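Local coordinates for protein putative hydroxymethylglutaryl-CoA synthase (Streptococcus mutans, PDB 3SQZ) that probably condenses acetyl-CoA with acetoacetyl-CoA to hydroxymethylglutaryl-CoA, and binds coenzyme A, at residues 163-175 against 187-199. Sequence-based numbering, arbitrary orientation.
Sequences PDTRVLVLASDIA and QGAGSIAMLVKKD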
loop_
_atom_site.group_PDB
_atom_site.type_symbol
_atom_site.label_atom_id
_atom_site.label_comp_id
_atom_site.label_asym_id
_atom_site.label_seq_id
_atom_site.Cartn_x
_atom_site.Cartn_y
_atom_site.Cartn_z
ATOM N N PRO A 163 -15.968 20.684 5.325
ATOM C CA PRO A 163 -16.210 19.566 6.249
ATOM C C PRO A 163 -17.409 18.676 5.930
ATOM O O PRO A 163 -17.558 17.639 6.574
ATOM C CB PRO A 163 -16.375 20.256 7.607
ATOM C CG PRO A 163 -16.742 21.659 7.284
ATOM C CD PRO A 163 -16.050 21.991 5.998
ATOM N N ASP A 164 -18.236 19.047 4.963
ATOM C CA ASP A 164 -19.319 18.167 4.533
ATOM C C ASP A 164 -18.883 17.176 3.452
ATOM O O ASP A 164 -19.658 16.302 3.062
ATOM C CB ASP A 164 -20.509 18.988 4.030
ATOM N N THR A 165 -17.653 17.311 2.970
ATOM C CA THR A 165 -17.190 16.485 1.863
ATOM C C THR A 165 -16.409 15.274 2.352
ATOM O O THR A 165 -16.029 15.185 3.526
ATOM C CB THR A 165 -16.303 17.287 0.870
ATOM O OG1 THR A 165 -15.042 17.592 1.480
ATOM C CG2 THR A 165 -16.987 18.578 0.438
ATOM N N ARG A 166 -16.174 14.350 1.431
ATOM C CA ARG A 166 -15.389 13.152 1.713
ATOM C C ARG A 166 -14.382 12.973 0.593
ATOM O O ARG A 166 -14.596 13.446 -0.536
ATOM C CB ARG A 166 -16.293 11.917 1.838
ATOM C CG ARG A 166 -17.373 12.112 2.878
ATOM C CD ARG A 166 -18.313 10.928 3.050
ATOM N NE ARG A 166 -19.369 11.340 3.966
ATOM C CZ ARG A 166 -20.399 10.596 4.344
ATOM N NH1 ARG A 166 -21.290 11.105 5.180
ATOM N NH2 ARG A 166 -20.547 9.362 3.893
ATOM N N VAL A 167 -13.276 12.302 0.896
ATOM C CA VAL A 167 -12.238 12.091 -0.105
ATOM C C VAL A 167 -11.868 10.619 -0.129
ATOM O O VAL A 167 -11.759 9.982 0.921
ATOM C CB VAL A 167 -10.977 12.943 0.191
ATOM C CG1 VAL A 167 -9.875 12.655 -0.818
ATOM C CG2 VAL A 167 -11.332 14.421 0.204
ATOM N N LEU A 168 -11.679 10.085 -1.329
ATOM C CA LEU A 168 -11.252 8.709 -1.499
ATOM C C LEU A 168 -9.796 8.695 -1.939
ATOM O O LEU A 168 -9.452 9.254 -2.991
ATOM C CB LEU A 168 -12.119 8.039 -2.554
ATOM C CG LEU A 168 -11.768 6.591 -2.889
ATOM C CD1 LEU A 168 -11.922 5.691 -1.664
ATOM C CD2 LEU A 168 -12.613 6.111 -4.051
ATOM N N VAL A 169 -8.943 8.074 -1.126
ATOM C CA VAL A 169 -7.540 7.889 -1.441
ATOM C C VAL A 169 -7.297 6.423 -1.756
ATOM O O VAL A 169 -7.677 5.550 -0.979
ATOM C CB VAL A 169 -6.643 8.323 -0.258
ATOM C CG1 VAL A 169 -5.172 7.998 -0.518
ATOM C CG2 VAL A 169 -6.831 9.810 0.016
ATOM N N LEU A 170 -6.688 6.155 -2.903
ATOM C CA LEU A 170 -6.337 4.803 -3.321
ATOM C C LEU A 170 -4.829 4.713 -3.409
ATOM O O LEU A 170 -4.188 5.599 -3.969
ATOM C CB LEU A 170 -6.913 4.491 -4.703
ATOM C CG LEU A 170 -8.420 4.524 -4.955
ATOM C CD1 LEU A 170 -9.225 3.870 -3.847
ATOM C CD2 LEU A 170 -8.916 5.920 -5.255
ATOM N N ALA A 171 -4.273 3.636 -2.864
ATOM C CA ALA A 171 -2.844 3.359 -2.947
ATOM C C ALA A 171 -2.722 1.975 -3.552
ATOM O O ALA A 171 -2.908 0.971 -2.851
ATOM C CB ALA A 171 -2.224 3.391 -1.573
ATOM N N SER A 172 -2.440 1.923 -4.854
ATOM C CA SER A 172 -2.588 0.700 -5.633
ATOM C C SER A 172 -1.348 0.478 -6.479
ATOM O O SER A 172 -0.873 1.396 -7.139
ATOM C CB SER A 172 -3.805 0.820 -6.540
ATOM O OG SER A 172 -3.991 -0.376 -7.266
ATOM N N ASP A 173 -0.824 -0.745 -6.468
ATOM C CA ASP A 173 0.441 -1.015 -7.144
ATOM C C ASP A 173 0.637 -2.504 -7.375
ATOM O O ASP A 173 0.093 -3.353 -6.647
ATOM C CB ASP A 173 1.624 -0.482 -6.324
ATOM C CG ASP A 173 1.985 0.961 -6.660
ATOM O OD1 ASP A 173 2.008 1.800 -5.733
ATOM O OD2 ASP A 173 2.290 1.240 -7.840
ATOM N N ILE A 174 1.455 -2.798 -8.381
ATOM C CA ILE A 174 1.926 -4.145 -8.649
ATOM C C ILE A 174 3.444 -4.067 -8.697
ATOM O O ILE A 174 4.017 -3.421 -9.583
ATOM C CB ILE A 174 1.355 -4.686 -9.962
ATOM C CG1 ILE A 174 -0.162 -4.835 -9.828
ATOM C CG2 ILE A 174 1.996 -6.022 -10.315
ATOM C CD1 ILE A 174 -0.873 -5.094 -11.127
ATOM N N ALA A 175 4.084 -4.701 -7.717
ATOM C CA ALA A 175 5.533 -4.688 -7.611
ATOM C C ALA A 175 6.089 -5.839 -8.434
ATOM O O ALA A 175 5.892 -7.010 -8.109
ATOM C CB ALA A 175 5.964 -4.777 -6.164
ATOM N N GLN A 187 8.300 -9.000 -4.799
ATOM C CA GLN A 187 7.171 -8.661 -5.658
ATOM C C GLN A 187 5.866 -8.692 -4.857
ATOM O O GLN A 187 5.873 -9.015 -3.664
ATOM C CB GLN A 187 7.161 -9.597 -6.870
ATOM C CG GLN A 187 8.331 -9.275 -7.795
ATOM C CD GLN A 187 8.495 -10.180 -8.998
ATOM O OE1 GLN A 187 8.918 -9.717 -10.058
ATOM N NE2 GLN A 187 8.213 -11.472 -8.842
ATOM N N GLY A 188 4.751 -8.323 -5.487
ATOM C CA GLY A 188 3.465 -8.326 -4.819
ATOM C C GLY A 188 2.450 -7.496 -5.577
ATOM O O GLY A 188 2.755 -6.927 -6.630
ATOM N N ALA A 189 1.232 -7.434 -5.054
ATOM C CA ALA A 189 0.162 -6.697 -5.719
ATOM C C ALA A 189 -0.941 -6.402 -4.723
ATOM O O ALA A 189 -1.297 -7.265 -3.920
ATOM C CB ALA A 189 -0.396 -7.500 -6.879
ATOM N N GLY A 190 -1.502 -5.195 -4.772
ATOM C CA GLY A 190 -2.639 -4.892 -3.932
ATOM C C GLY A 190 -2.966 -3.421 -3.919
ATOM O O GLY A 190 -2.200 -2.588 -4.417
ATOM N N SER A 191 -4.117 -3.109 -3.342
ATOM C CA SER A 191 -4.562 -1.728 -3.207
ATOM C C SER A 191 -5.242 -1.519 -1.873
ATOM O O SER A 191 -6.085 -2.320 -1.458
ATOM C CB SER A 191 -5.550 -1.355 -4.312
ATOM O OG SER A 191 -6.057 -0.036 -4.119
ATOM N N ILE A 192 -4.890 -0.410 -1.230
ATOM C CA ILE A 192 -5.575 0.106 -0.059
ATOM C C ILE A 192 -6.466 1.271 -0.484
ATOM O O ILE A 192 -6.037 2.131 -1.258
ATOM C CB ILE A 192 -4.552 0.611 0.984
ATOM C CG1 ILE A 192 -3.855 -0.579 1.658
ATOM C CG2 ILE A 192 -5.210 1.545 1.995
ATOM C CD1 ILE A 192 -4.663 -1.264 2.733
ATOM N N ALA A 193 -7.704 1.280 -0.006
ATOM C CA ALA A 193 -8.600 2.427 -0.161
ATOM C C ALA A 193 -8.837 3.033 1.213
ATOM O O ALA A 193 -9.090 2.310 2.173
ATOM C CB ALA A 193 -9.922 1.993 -0.773
ATOM N N MET A 194 -8.763 4.357 1.309
ATOM C CA MET A 194 -9.046 5.064 2.553
ATOM C C MET A 194 -10.082 6.140 2.289
ATOM O O MET A 194 -9.920 6.948 1.372
ATOM C CB MET A 194 -7.767 5.667 3.142
ATOM C CG MET A 194 -6.812 4.598 3.636
ATOM S SD MET A 194 -5.195 5.179 4.175
ATOM C CE MET A 194 -4.457 5.591 2.597
ATOM N N LEU A 195 -11.157 6.126 3.063
ATOM C CA LEU A 195 -12.158 7.173 3.003
ATOM C C LEU A 195 -11.862 8.174 4.099
ATOM O O LEU A 195 -11.812 7.807 5.283
ATOM C CB LEU A 195 -13.545 6.576 3.189
ATOM C CG LEU A 195 -14.681 7.590 3.052
ATOM C CD1 LEU A 195 -14.817 8.074 1.603
ATOM C CD2 LEU A 195 -15.978 7.000 3.553
ATOM N N VAL A 196 -11.664 9.429 3.706
ATOM C CA VAL A 196 -11.327 10.489 4.640
ATOM C C VAL A 196 -12.523 11.418 4.807
ATOM O O VAL A 196 -13.121 11.833 3.814
ATOM C CB VAL A 196 -10.094 11.275 4.139
ATOM C CG1 VAL A 196 -9.791 12.466 5.055
ATOM C CG2 VAL A 196 -8.896 10.341 4.018
ATOM N N LYS A 197 -12.892 11.701 6.055
ATOM C CA LYS A 197 -14.001 12.601 6.339
ATOM C C LYS A 197 -13.903 13.132 7.761
ATOM O O LYS A 197 -13.039 12.728 8.537
ATOM C CB LYS A 197 -15.348 11.908 6.122
ATOM C CG LYS A 197 -15.598 10.757 7.078
ATOM C CD LYS A 197 -16.916 10.053 6.787
ATOM C CE LYS A 197 -18.114 10.900 7.179
ATOM N NZ LYS A 197 -18.175 11.128 8.651
ATOM N N LYS A 198 -14.785 14.067 8.083
ATOM C CA LYS A 198 -14.895 14.587 9.434
ATOM C C LYS A 198 -15.460 13.515 10.358
ATOM O O LYS A 198 -16.213 12.645 9.924
ATOM C CB LYS A 198 -15.799 15.823 9.428
ATOM C CG LYS A 198 -15.842 16.568 10.742
ATOM C CD LYS A 198 -16.642 17.854 10.624
ATOM C CE LYS A 198 -18.135 17.600 10.774
ATOM N NZ LYS A 198 -18.674 16.704 9.714
ATOM N N ASP A 199 -15.089 13.572 11.633
ATOM C CA ASP A 199 -15.557 12.599 12.614
ATOM C C ASP A 199 -15.331 11.170 12.136
ATOM O O ASP A 199 -16.256 10.355 12.080
ATOM C CB ASP A 199 -17.019 12.861 12.942
ATOM C CG ASP A 199 -17.222 14.228 13.552
ATOM O OD1 ASP A 199 -16.370 14.634 14.374
ATOM O OD2 ASP A 199 -18.204 14.908 13.193
HETATM O O HOH W 1 -16.716 15.118 6.109
#
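V167, V169, A171, D173 and A175 pair with V196, M194, I192, G190 and G188 as five antiparallel hydrogen-bonded pairs, each exchanging two N-H...O=C bonds, a worked example of an unbroken two-stranded register. The bond from V169 N to M194 O is 2.9 Å long and almost straight (177°). Between these rungs the CA-H groups of residues in the intervening non-hydrogen-bonded pairs lean on the same oxygens, S191 CA lying 3.2 Å from A171 O.

Apolar contacts line both faces. On the face of L168, L170 and I174, L170 CD1 reaches A193 CB at 3.7 Å, while I174 CG1 rests on A189 CB. On the other, the M194 chain turns at its sulfur (chi3 -72°), bringing CE to V169 CG1 at 4.0 Å; V167 and V196 meet through their CB atoms and pack against helix 147-161. S172 and S191 sit close, S172 CB being 3.4 Å from S191 OG, but the S172 hydroxyl hydrogen-bonds to V85 O, and S191 has its main polar partner in S92.

Polar groups gather where strand 166-175 begins and strand 188-198 finishes. R166 and K197 run side by side in the same direction, K197 CE lying over one guanidinium face near its rim, 3.5 Å from R166 NE. E100 and D101 hold the guanidinium by salt bridges, which probably eases the like charges; K197 NZ is anchored separately on K198 O. Beyond the last pair a water joins P163 O, T165 O and K198 N, extending the link between the chains.

At the far end, D173 OD2 accepts a hydrogen bond from the backbone N of E113, the predicted proton donor/acceptor, and is also hydrogen-bonded to S114 OG, as OD1 is to T313 OG1. This antiparallel pair belongs to the central mixed sheet of the thiolase fold, its D173 end reaching the probable active site.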